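PDB 6KME: phytochromobilin synthase, which binds biliverdin IX alpha and probably reduces it to phytochromobilin with electrons supplied by ferredoxin, a step toward the phytochrome chromophore. Local coordinates for residues L153-K156 / Y157-L161; R173-S176 / P177-W181; H189-S192 / V193-S196; Q203-L206 / G207-R211. The protein carries 1 engineered substitution. All coordinates share one frame; numbering follows the deposited sequence. Where two conformers were deposited one is given.

Contact 1: residues L153-K156 / Y157-L161; sequences LGLK and YSKLL
L153 and Y157, one helical turn apart, meet in a local i to i+4 contact along helix 151-160. This helix packs beside helix 188-211 and against strand 180-185 at the edge of the seven-stranded antiparallel sheet, within the alpha/beta/alpha sandwich of the ferredoxin-dependent bilin reductases. The backbone bond from Y157 N to L153 O is weak at 3.5 Å, whereas the next one, S158 N to G154 O, is sound at 3.0 Å. The buried ring of Y157 is the main side chain here. L153 CD1 comes to its edge, in the ring plane, 3.9 Å from Y157 CE2. The anti chi1 (-179°) and the extended chain beyond it carry K156 along the ring, CG over the rim of one face and K156 CD 3.7 Å from Y157 CE2. Both polar ends point the same way, toward D200: Y157 OH is hydrogen-bonded to OD2, and K156 NZ makes a long, weak ion pair with the same oxygen. A phenylalanine in place of Y157 would probably leave D200 without its phenolic partner, the K156 ion pair being long and weak. At the other side of the helix, S158 OG donates to L155 O at 3.2 Å, at a C=O...OG angle of 109° and tilted well out of the carbonyl plane. That same L155 O is also brushed by K159 CG at 3.3 Å, and further along L160 CG rests 3.5 Å from K156 O.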
loop_
_atom_site.group_PDB
_atom_site.type_symbol
_atom_site.label_atom_id
_atom_site.label_comp_id
_atom_site.label_asym_id
_atom_site.label_seq_id
_atom_site.Cartn_x
_atom_site.Cartn_y
_atom_site.Cartn_z
ATOM N N LEU A 153 -11.625 -4.330 -14.563
ATOM C CA LEU A 153 -10.707 -3.219 -14.324
ATOM C C LEU A 153 -9.259 -3.708 -14.278
ATOM O O LEU A 153 -8.374 -3.126 -14.914
ATOM C CB LEU A 153 -11.069 -2.491 -13.028
ATOM C CG LEU A 153 -10.056 -1.466 -12.483
ATOM C CD1 LEU A 153 -9.862 -0.277 -13.420
ATOM C CD2 LEU A 153 -10.468 -0.987 -11.089
ATOM N N GLY A 154 -8.997 -4.780 -13.525
ATOM C CA GLY A 154 -7.651 -5.322 -13.484
ATOM C C GLY A 154 -7.171 -5.791 -14.842
ATOM O O GLY A 154 -5.982 -5.664 -15.161
ATOM N N LEU A 155 -8.081 -6.333 -15.660
ATOM C CA LEU A 155 -7.700 -6.797 -16.988
ATOM C C LEU A 155 -7.319 -5.628 -17.891
ATOM O O LEU A 155 -6.392 -5.741 -18.704
ATOM C CB LEU A 155 -8.842 -7.613 -17.596
ATOM C CG LEU A 155 -8.487 -8.567 -18.732
ATOM C CD1 LEU A 155 -7.414 -9.545 -18.295
ATOM C CD2 LEU A 155 -9.732 -9.302 -19.195
ATOM N N LYS A 156 -8.009 -4.494 -17.753
ATOM C CA LYS A 156 -7.715 -3.321 -18.577
ATOM C C LYS A 156 -6.262 -2.887 -18.432
ATOM O O LYS A 156 -5.580 -2.615 -19.426
ATOM C CB LYS A 156 -8.648 -2.171 -18.196
ATOM C CG LYS A 156 -8.448 -0.892 -18.995
ATOM C CD LYS A 156 -9.314 0.231 -18.430
ATOM C CE LYS A 156 -9.391 1.429 -19.370
ATOM N NZ LYS A 156 -10.110 2.571 -18.729
ATOM N N TYR A 157 -5.765 -2.812 -17.199
ATOM C CA TYR A 157 -4.431 -2.266 -16.987
ATOM C C TYR A 157 -3.336 -3.323 -16.971
ATOM O O TYR A 157 -2.174 -2.993 -17.240
ATOM C CB TYR A 157 -4.410 -1.448 -15.698
ATOM C CG TYR A 157 -5.123 -0.139 -15.905
ATOM C CD1 TYR A 157 -4.517 0.881 -16.621
ATOM C CD2 TYR A 157 -6.417 0.058 -15.440
ATOM C CE1 TYR A 157 -5.157 2.069 -16.845
ATOM C CE2 TYR A 157 -7.072 1.252 -15.656
ATOM C CZ TYR A 157 -6.431 2.254 -16.360
ATOM O OH TYR A 157 -7.057 3.446 -16.596
ATOM N N SER A 158 -3.675 -4.582 -16.686
ATOM C CA SER A 158 -2.678 -5.642 -16.793
ATOM C C SER A 158 -2.143 -5.752 -18.216
ATOM O O SER A 158 -1.004 -6.189 -18.423
ATOM C CB SER A 158 -3.271 -6.976 -16.342
ATOM O OG SER A 158 -4.053 -7.543 -17.384
ATOM N N LYS A 159 -2.942 -5.357 -19.208
ATOM C CA LYS A 159 -2.459 -5.370 -20.586
ATOM C C LYS A 159 -1.504 -4.211 -20.851
ATOM O O LYS A 159 -0.508 -4.377 -21.563
ATOM C CB LYS A 159 -3.639 -5.322 -21.557
ATOM C CG LYS A 159 -4.603 -6.485 -21.415
ATOM C CD LYS A 159 -5.733 -6.391 -22.426
ATOM C CE LYS A 159 -6.783 -7.466 -22.189
ATOM N NZ LYS A 159 -7.894 -7.378 -23.176
ATOM N N LEU A 160 -1.777 -3.045 -20.265
ATOM C CA LEU A 160 -1.027 -1.822 -20.533
ATOM C C LEU A 160 0.199 -1.652 -19.643
ATOM O O LEU A 160 1.140 -0.953 -20.032
ATOM C CB LEU A 160 -1.933 -0.599 -20.338
ATOM C CG LEU A 160 -3.283 -0.567 -21.052
ATOM C CD1 LEU A 160 -4.031 0.673 -20.617
ATOM C CD2 LEU A 160 -3.095 -0.586 -22.555
ATOM N N LEU A 161 0.182 -2.227 -18.439
ATOM C CA LEU A 161 1.257 -2.117 -17.452
ATOM C C LEU A 161 1.660 -3.542 -17.094
ATOM O O LEU A 161 1.087 -4.148 -16.171
ATOM C CB LEU A 161 0.806 -1.330 -16.216
ATOM C CG LEU A 161 0.421 0.149 -16.408
ATOM C CD1 LEU A 161 -0.309 0.731 -15.194
ATOM C CD2 LEU A 161 1.658 0.998 -16.737
#

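Contact 2: residues R173-S176 / P177-W181; sequences RFFS and PIVIW. With BLA (biliverdine IX alpha), chain B.
Part of the wall of the biliverdin pocket is formed by F174, F175 and W181, on either side of a tight turn across which F175 and V179 pack together. V179 CG2 sits over the face of the F175 ring, offset toward its rim, in a CH-pi contact 4.1 Å from the centroid. The methyl is put there by a chi1 of 62°, which sets CG2 anti to the V179 backbone N. F175 CE1 reaches BLA CAB at 3.8 Å. Replacing F175 with an alanine would probably open a gap beside this end of the bilin and strip V179 CG2 of its aromatic partner. The backbone here is a type I beta turn from S176 to V179: V179 N donates to S176 O at 3.2 Å, approaching from above the carbonyl plane. An ST turn overlaps it, since S176 OG accepts a hydrogen bond from I178 N at 3.0 Å while hydrogen-bonding D129 of strand 123-131. R302 hydrogen-bonds to P177 O and V179 O. On strand 180-185, the W181 ring has BLA CMA over one face, and W181 CH2 comes within 3.4 Å of BLA CAA. F174 CB touches BLA CBB at 3.7 Å, its ring stacked with that of W234.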
loop_
_atom_site.group_PDB
_atom_site.type_symbol
_atom_site.label_atom_id
_atom_site.label_comp_id
_atom_site.label_asym_id
_atom_site.label_seq_id
_atom_site.Cartn_x
_atom_site.Cartn_y
_atom_site.Cartn_z
ATOM N N ARG A 173 0.902 -12.616 -0.368
ATOM C CA ARG A 173 -0.078 -12.792 0.705
ATOM C C ARG A 173 -0.996 -11.584 0.832
ATOM O O ARG A 173 -2.120 -11.705 1.330
ATOM C CB ARG A 173 0.633 -13.027 2.053
ATOM C CG ARG A 173 1.585 -14.237 2.102
ATOM C CD ARG A 173 2.525 -14.249 3.339
ATOM N NE ARG A 173 3.377 -15.451 3.357
ATOM C CZ ARG A 173 4.253 -15.754 4.317
ATOM N NH1 ARG A 173 4.411 -14.938 5.354
ATOM N NH2 ARG A 173 4.983 -16.874 4.239
ATOM N N PHE A 174 -0.520 -10.406 0.414
ATOM C CA PHE A 174 -1.210 -9.145 0.638
ATOM C C PHE A 174 -1.791 -8.518 -0.626
ATOM O O PHE A 174 -2.420 -7.459 -0.537
ATOM C CB PHE A 174 -0.251 -8.157 1.332
ATOM C CG PHE A 174 0.356 -8.704 2.598
ATOM C CD1 PHE A 174 -0.390 -8.757 3.779
ATOM C CD2 PHE A 174 1.655 -9.217 2.603
ATOM C CE1 PHE A 174 0.156 -9.282 4.952
ATOM C CE2 PHE A 174 2.213 -9.741 3.778
ATOM C CZ PHE A 174 1.459 -9.772 4.954
ATOM N N PHE A 175 -1.619 -9.132 -1.793
ATOM C CA PHE A 175 -2.065 -8.517 -3.038
ATOM C C PHE A 175 -3.397 -9.112 -3.487
ATOM O O PHE A 175 -3.699 -10.276 -3.219
ATOM C CB PHE A 175 -1.020 -8.696 -4.146
ATOM C CG PHE A 175 0.218 -7.854 -3.969
ATOM C CD1 PHE A 175 0.278 -6.860 -2.991
ATOM C CD2 PHE A 175 1.323 -8.048 -4.788
ATOM C CE1 PHE A 175 1.412 -6.086 -2.832
ATOM C CE2 PHE A 175 2.477 -7.263 -4.632
ATOM C CZ PHE A 175 2.515 -6.290 -3.661
ATOM N N SER A 176 -4.186 -8.299 -4.179
ATOM C CA SER A 176 -5.476 -8.704 -4.725
ATOM C C SER A 176 -5.302 -9.224 -6.145
ATOM O O SER A 176 -4.239 -9.070 -6.743
ATOM C CB SER A 176 -6.429 -7.513 -4.698
ATOM O OG SER A 176 -6.387 -6.823 -5.931
ATOM N N PRO A 177 -6.337 -9.848 -6.724
ATOM C CA PRO A 177 -6.234 -10.303 -8.123
ATOM C C PRO A 177 -6.168 -9.179 -9.144
ATOM O O PRO A 177 -5.914 -9.467 -10.316
ATOM C CB PRO A 177 -7.511 -11.140 -8.329
ATOM C CG PRO A 177 -8.052 -11.402 -6.952
ATOM C CD PRO A 177 -7.627 -10.236 -6.125
ATOM N N ILE A 178 -6.393 -7.923 -8.763
ATOM C CA ILE A 178 -6.279 -6.822 -9.709
ATOM C C ILE A 178 -5.012 -6.006 -9.481
ATOM O O ILE A 178 -4.891 -4.901 -10.023
ATOM C CB ILE A 178 -7.524 -5.917 -9.690
ATOM C CG1 ILE A 178 -7.664 -5.188 -8.343
ATOM C CG2 ILE A 178 -8.772 -6.722 -10.041
ATOM C CD1 ILE A 178 -8.728 -4.068 -8.358
ATOM N N VAL A 179 -4.060 -6.521 -8.695
ATOM C CA VAL A 179 -2.855 -5.754 -8.387
ATOM C C VAL A 179 -2.134 -5.367 -9.673
ATOM O O VAL A 179 -2.048 -6.146 -10.633
ATOM C CB VAL A 179 -1.913 -6.535 -7.454
ATOM C CG1 VAL A 179 -1.420 -7.853 -8.124
ATOM C CG2 VAL A 179 -0.728 -5.671 -7.060
ATOM N N ILE A 180 -1.661 -4.133 -9.709
ATOM C CA ILE A 180 -0.725 -3.683 -10.727
ATOM C C ILE A 180 0.654 -3.678 -10.079
ATOM O O ILE A 180 0.953 -2.826 -9.234
ATOM C CB ILE A 180 -1.097 -2.299 -11.272
ATOM C CG1 ILE A 180 -2.435 -2.368 -12.007
ATOM C CG2 ILE A 180 0.023 -1.766 -12.185
ATOM C CD1 ILE A 180 -3.001 -1.006 -12.340
ATOM N N TRP A 181 1.477 -4.653 -10.452
ATOM C CA TRP A 181 2.879 -4.722 -10.051
ATOM C C TRP A 181 3.651 -4.648 -11.357
ATOM O O TRP A 181 3.481 -5.514 -12.224
ATOM C CB TRP A 181 3.172 -6.001 -9.254
ATOM C CG TRP A 181 4.589 -6.542 -9.410
ATOM C CD1 TRP A 181 4.959 -7.776 -9.883
ATOM C CD2 TRP A 181 5.807 -5.850 -9.096
ATOM N NE1 TRP A 181 6.339 -7.896 -9.872
ATOM C CE2 TRP A 181 6.879 -6.729 -9.390
ATOM C CE3 TRP A 181 6.096 -4.577 -8.577
ATOM C CZ2 TRP A 181 8.219 -6.365 -9.203
ATOM C CZ3 TRP A 181 7.425 -4.218 -8.387
ATOM C CH2 TRP A 181 8.472 -5.111 -8.702
HETATM C CHA BLA B . 10.943 -2.278 -5.080
HETATM N NA BLA B . 8.595 -2.290 -3.980
HETATM C C1A BLA B . 9.627 -2.929 -4.687
HETATM C C2A BLA B . 9.198 -4.306 -4.939
HETATM C C3A BLA B . 7.868 -4.459 -4.347
HETATM C C4A BLA B . 7.518 -3.198 -3.758
HETATM C CMA BLA B . 6.950 -5.684 -4.335
HETATM C CAA BLA B . 10.094 -5.339 -5.678
HETATM C CBA BLA B . 11.104 -5.896 -4.711
HETATM C CGA BLA B . 10.532 -7.165 -3.979
HETATM O O1A BLA B . 10.130 -7.973 -4.764
HETATM O O2A BLA B . 10.607 -7.098 -2.788
HETATM C CHB BLA B . 6.224 -2.802 -3.034
HETATM N NB BLA B . 5.689 -4.730 -1.656
HETATM C C1B BLA B . 5.478 -3.378 -2.011
HETATM C C2B BLA B . 4.059 -3.084 -1.361
HETATM C C3B BLA B . 3.705 -4.120 -0.506
HETATM C C4B BLA B . 4.791 -5.189 -0.645
HETATM C CMB BLA B . 3.427 -1.712 -1.517
HETATM O OB BLA B . 4.981 -6.236 -0.048
HETATM C CAB BLA B . 2.587 -4.518 0.427
HETATM C CBB BLA B . 2.319 -5.517 1.300
HETATM N NC BLA B . 9.234 2.115 -2.653
HETATM C C1C BLA B . 8.142 2.732 -1.999
HETATM C C2C BLA B . 8.705 4.024 -1.391
HETATM C C3C BLA B . 10.059 4.083 -1.722
HETATM C C4C BLA B . 10.439 2.836 -2.556
HETATM C CMC BLA B . 7.760 4.931 -0.594
HETATM O OC BLA B . 7.063 2.163 -2.045
HETATM C CAC BLA B . 11.002 5.166 -1.336
HETATM C CBC BLA B . 11.107 5.963 -0.249
HETATM C CHD BLA B . 11.572 2.336 -3.141
HETATM N ND BLA B . 10.861 -0.007 -3.988
HETATM C C1D BLA B . 11.735 0.984 -3.813
HETATM C C2D BLA B . 13.097 0.670 -4.404
HETATM C C3D BLA B . 13.003 -0.589 -4.968
HETATM C C4D BLA B . 11.548 -1.085 -4.721
HETATM C CMD BLA B . 14.231 1.673 -4.299
HETATM C CAD BLA B . 14.012 -1.472 -5.712
HETATM C CBD BLA B . 15.096 -2.045 -4.820
HETATM C CGD BLA B . 14.605 -3.155 -3.790
HETATM O O1D BLA B . 14.994 -2.913 -2.661
HETATM O O2D BLA B . 13.938 -4.045 -4.301
#

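Contact 3: residues H189-S192 / V193-S196; sequences HNHS and VLFS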
loop_
_atom_site.group_PDB
_atom_site.type_symbol
_atom_site.label_atom_id
_atom_site.label_comp_id
_atom_site.label_asym_id
_atom_site.label_seq_id
_atom_site.Cartn_x
_atom_site.Cartn_y
_atom_site.Cartn_z
ATOM N N HIS A 189 3.838 8.498 -22.414
ATOM C CA HIS A 189 2.749 7.533 -22.523
ATOM C C HIS A 189 2.628 6.683 -21.260
ATOM O O HIS A 189 1.532 6.523 -20.710
ATOM C CB HIS A 189 2.951 6.644 -23.746
ATOM C CG HIS A 189 2.014 5.479 -23.788
ATOM N ND1 HIS A 189 0.691 5.603 -24.151
ATOM C CD2 HIS A 189 2.201 4.173 -23.483
ATOM C CE1 HIS A 189 0.105 4.420 -24.081
ATOM N NE2 HIS A 189 1.000 3.537 -23.674
ATOM N N ASN A 190 3.746 6.123 -20.783
ATOM C CA ASN A 190 3.677 5.251 -19.613
ATOM C C ASN A 190 3.185 6.002 -18.386
ATOM O O ASN A 190 2.395 5.467 -17.600
ATOM C CB ASN A 190 5.039 4.617 -19.332
ATOM C CG ASN A 190 5.342 3.465 -20.265
ATOM O OD1 ASN A 190 4.437 2.920 -20.892
ATOM N ND2 ASN A 190 6.614 3.078 -20.355
ATOM N N HIS A 191 3.644 7.240 -18.191
ATOM C CA HIS A 191 3.170 7.981 -17.025
ATOM C C HIS A 191 1.708 8.385 -17.171
ATOM O O HIS A 191 0.974 8.429 -16.174
ATOM C CB HIS A 191 4.062 9.195 -16.782
ATOM C CG HIS A 191 5.384 8.842 -16.164
ATOM N ND1 HIS A 191 6.587 9.295 -16.659
ATOM C CD2 HIS A 191 5.686 8.069 -15.093
ATOM C CE1 HIS A 191 7.574 8.820 -15.919
ATOM N NE2 HIS A 191 7.054 8.074 -14.960
ATOM N N SER A 192 1.271 8.684 -18.397
ATOM C CA SER A 192 -0.145 8.940 -18.634
ATOM C C SER A 192 -0.990 7.720 -18.277
ATOM O O SER A 192 -2.046 7.851 -17.651
ATOM C CB SER A 192 -0.364 9.351 -20.093
ATOM O OG SER A 192 -1.744 9.384 -20.418
ATOM N N VAL A 193 -0.533 6.523 -18.652
ATOM C CA VAL A 193 -1.264 5.306 -18.302
ATOM C C VAL A 193 -1.286 5.108 -16.790
ATOM O O VAL A 193 -2.321 4.745 -16.207
ATOM C CB VAL A 193 -0.650 4.096 -19.027
ATOM C CG1 VAL A 193 -1.313 2.816 -18.574
ATOM C CG2 VAL A 193 -0.803 4.264 -20.531
ATOM N N LEU A 194 -0.148 5.345 -16.131
ATOM C CA LEU A 194 -0.079 5.187 -14.684
ATOM C C LEU A 194 -1.050 6.120 -13.979
ATOM O O LEU A 194 -1.707 5.726 -13.006
ATOM C CB LEU A 194 1.344 5.455 -14.199
ATOM C CG LEU A 194 1.543 5.418 -12.684
ATOM C CD1 LEU A 194 1.220 4.036 -12.137
ATOM C CD2 LEU A 194 2.972 5.842 -12.305
ATOM N N PHE A 195 -1.129 7.373 -14.437
ATOM C CA PHE A 195 -2.076 8.316 -13.851
ATOM C C PHE A 195 -3.511 7.834 -14.032
ATOM O O PHE A 195 -4.303 7.851 -13.085
ATOM C CB PHE A 195 -1.883 9.706 -14.464
ATOM C CG PHE A 195 -0.837 10.540 -13.769
ATOM C CD1 PHE A 195 0.413 10.008 -13.468
ATOM C CD2 PHE A 195 -1.097 11.862 -13.433
ATOM C CE1 PHE A 195 1.382 10.777 -12.832
ATOM C CE2 PHE A 195 -0.133 12.633 -12.792
ATOM C CZ PHE A 195 1.107 12.091 -12.495
ATOM N N SER A 196 -3.862 7.385 -15.241
ATOM C CA SER A 196 -5.220 6.895 -15.485
ATOM C C SER A 196 -5.551 5.707 -14.587
ATOM O O SER A 196 -6.682 5.585 -14.101
ATOM C CB SER A 196 -5.385 6.506 -16.955
ATOM O OG SER A 196 -5.245 7.632 -17.804
HETATM O O HOH W 1 -4.125 7.240 -20.254
#
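H189 lays its imidazole across V193, one turn further on. With CG anti to the backbone N (chi1 170°), the ring swings along the helix until V193 CG2 lies over the rim of one face, 3.9 Å from the ring centroid in a CH-pi contact. The valine's two methyls divide the work: at a chi1 of 175° CG1 points away from the backbone N and packs on L160, at the end of helix 151-160, and on L161 just after it, leaving CG2 beside that N to meet H189. All this happens on helix 188-211, which covers the antiparallel sheet, and regular i to i+4 bonds hold it, such as V193 N to H189 O at 2.9 Å. H191 and L194 turn inward to the sheet. L194 CD2 approaches the H191 ring at its edge, near the ring plane, while H191 NE2 is anchored by a hydrogen bond to N124 OD1 and L194 continues onto F117 and F184. F195 brings CD1 to within 3.2 Å of H191 O, the carbonyl that accepts its own backbone N-H. Away from the sheet, two serine hydroxyls share a water: it is hydrogen-bonded to S196 OG at 2.7 Å and to S192 OG at 3.2 Å, bridging one turn.

Contact 4: residues Q203-L206 / G207-R211; sequences QAWL and GLMDR
Four successive alpha-helical i to i+4 bonds join residues Q203-L206 to G207-D210, all close to 3 Å, as in M209 N to W205 O at 2.9 Å. They belong to the later part of helix 188-211, which lies on the seven-stranded sheet and is flanked by helix 34-47. Among the side chains the central meeting is a Met-aromatic contact. M209 SD stands 5.0 Å from the centroid of the six-membered ring of W205, obliquely at 46° from the ring normal, and W205 CZ3 lies 4.2 Å from M209 SD. The indole is buried, and its polar edge is satisfied by a hydrogen bond from NE1 to P111 O, which probably helps to fix the rotation of the ring; the side chain packs on L130 and I81 of the sheet. The methionine leaves the backbone extended and bends only at its last torsion (chi3 82°), so that CE turns toward L206 and meets L206 CD2 at 4.0 Å. The two side chains lie side by side, and both go on to touch H47 of helix 34-47. L208 faces P111, L110 and L130, with its CB resting 3.3 Å from W205 O. Polar ties to helix 34-47 come from Q203 NE2 to E43 OE1 and from D210 OD1 to H47 ND1. D210 OD1 also lies 3.2 Å from L206 O, acceptor beside acceptor, while D210 N gives that same L206 O its hydrogen bond at 3.0 Å.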
loop_
_atom_site.group_PDB
_atom_site.type_symbol
_atom_site.label_atom_id
_atom_site.label_comp_id
_atom_site.label_asym_id
_atom_site.label_seq_id
_atom_site.Cartn_x
_atom_site.Cartn_y
_atom_site.Cartn_z
ATOM N N GLN A 203 -11.081 5.560 -7.728
ATOM C CA GLN A 203 -12.525 5.720 -7.835
ATOM C C GLN A 203 -13.245 4.404 -7.552
ATOM O O GLN A 203 -14.315 4.396 -6.931
ATOM C CB GLN A 203 -12.894 6.272 -9.218
ATOM C CG GLN A 203 -12.494 7.744 -9.409
ATOM C CD GLN A 203 -12.836 8.279 -10.790
ATOM O OE1 GLN A 203 -12.637 7.602 -11.795
ATOM N NE2 GLN A 203 -13.366 9.494 -10.841
ATOM N N ALA A 204 -12.676 3.279 -7.997
ATOM C CA ALA A 204 -13.244 1.977 -7.661
ATOM C C ALA A 204 -13.283 1.775 -6.151
ATOM O O ALA A 204 -14.282 1.288 -5.611
ATOM C CB ALA A 204 -12.441 0.851 -8.335
ATOM N N TRP A 205 -12.200 2.148 -5.460
ATOM C CA TRP A 205 -12.131 1.983 -4.011
ATOM C C TRP A 205 -13.157 2.872 -3.313
ATOM O O TRP A 205 -13.814 2.442 -2.354
ATOM C CB TRP A 205 -10.716 2.291 -3.513
ATOM C CG TRP A 205 -10.569 2.096 -2.016
ATOM C CD1 TRP A 205 -10.298 0.925 -1.367
ATOM C CD2 TRP A 205 -10.722 3.096 -0.995
ATOM N NE1 TRP A 205 -10.280 1.130 -0.005
ATOM C CE2 TRP A 205 -10.540 2.451 0.251
ATOM C CE3 TRP A 205 -11.001 4.475 -1.013
ATOM C CZ2 TRP A 205 -10.619 3.135 1.472
ATOM C CZ3 TRP A 205 -11.085 5.155 0.198
ATOM C CH2 TRP A 205 -10.896 4.482 1.428
ATOM N N LEU A 206 -13.322 4.108 -3.794
ATOM C CA LEU A 206 -14.344 4.988 -3.222
ATOM C C LEU A 206 -15.747 4.422 -3.421
ATOM O O LEU A 206 -16.622 4.609 -2.565
ATOM C CB LEU A 206 -14.234 6.392 -3.829
ATOM C CG LEU A 206 -13.016 7.234 -3.414
ATOM C CD1 LEU A 206 -12.945 8.481 -4.272
ATOM C CD2 LEU A 206 -13.067 7.634 -1.927
ATOM N N GLY A 207 -15.981 3.726 -4.537
ATOM C CA GLY A 207 -17.263 3.069 -4.736
ATOM C C GLY A 207 -17.484 1.917 -3.778
ATOM O O GLY A 207 -18.611 1.679 -3.344
ATOM N N LEU A 208 -16.412 1.189 -3.432
ATOM C CA LEU A 208 -16.504 0.197 -2.365
ATOM C C LEU A 208 -16.805 0.857 -1.026
ATOM O O LEU A 208 -17.630 0.354 -0.248
ATOM C CB LEU A 208 -15.200 -0.602 -2.272
ATOM C CG LEU A 208 -14.838 -1.448 -3.505
ATOM C CD1 LEU A 208 -13.574 -2.244 -3.195
ATOM C CD2 LEU A 208 -15.992 -2.362 -3.896
ATOM N N MET A 209 -16.134 1.978 -0.733
ATOM C CA MET A 209 -16.411 2.701 0.506
ATOM C C MET A 209 -17.889 3.092 0.617
ATOM O O MET A 209 -18.493 2.935 1.686
ATOM C CB MET A 209 -15.509 3.932 0.620
ATOM C CG MET A 209 -15.737 4.711 1.933
ATOM S SD MET A 209 -14.715 6.193 2.101
ATOM C CE MET A 209 -15.661 7.370 1.151
ATOM N N ASP A 210 -18.496 3.584 -0.476
ATOM C CA ASP A 210 -19.924 3.933 -0.453
ATOM C C ASP A 210 -20.777 2.801 0.093
ATOM O O ASP A 210 -21.745 3.037 0.825
ATOM C CB ASP A 210 -20.447 4.243 -1.857
ATOM C CG ASP A 210 -19.840 5.484 -2.472
ATOM O OD1 ASP A 210 -19.211 6.293 -1.745
ATOM O OD2 ASP A 210 -20.033 5.645 -3.703
ATOM N N ARG A 211 -20.463 1.568 -0.301
ATOM C CA ARG A 211 -21.279 0.399 0.003
ATOM C C ARG A 211 -20.870 -0.297 1.300
ATOM O O ARG A 211 -21.491 -1.295 1.677
ATOM C CB ARG A 211 -21.204 -0.596 -1.170
ATOM C CG ARG A 211 -22.496 -0.709 -1.973
ATOM C CD ARG A 211 -22.778 0.533 -2.810
ATOM N NE ARG A 211 -24.020 0.411 -3.583
ATOM C CZ ARG A 211 -24.071 0.015 -4.856
ATOM N NH1 ARG A 211 -22.953 -0.300 -5.500
ATOM N NH2 ARG A 211 -25.234 -0.071 -5.492
#

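Overall arrangement
From the N terminus the four contacts follow in series; each joins adjoining segments, so none encloses a long loop, and none nests in or crosses another. Contact 1 lies on helix 151-160. Contact 2 turns the chain into edge strand 180-185, and packs against contact 1 through Y157 CB and I180 CD1, 3.7 Å apart. Contacts 3 and 4 share helix 188-211, their centres about 22 Å apart. Contact 1 touches both, reaching A204 of contact 4 through L153. Helix 151-160 thus joins the edge strand to the long helix on the sheet, while contact 2 alone reaches the bilin.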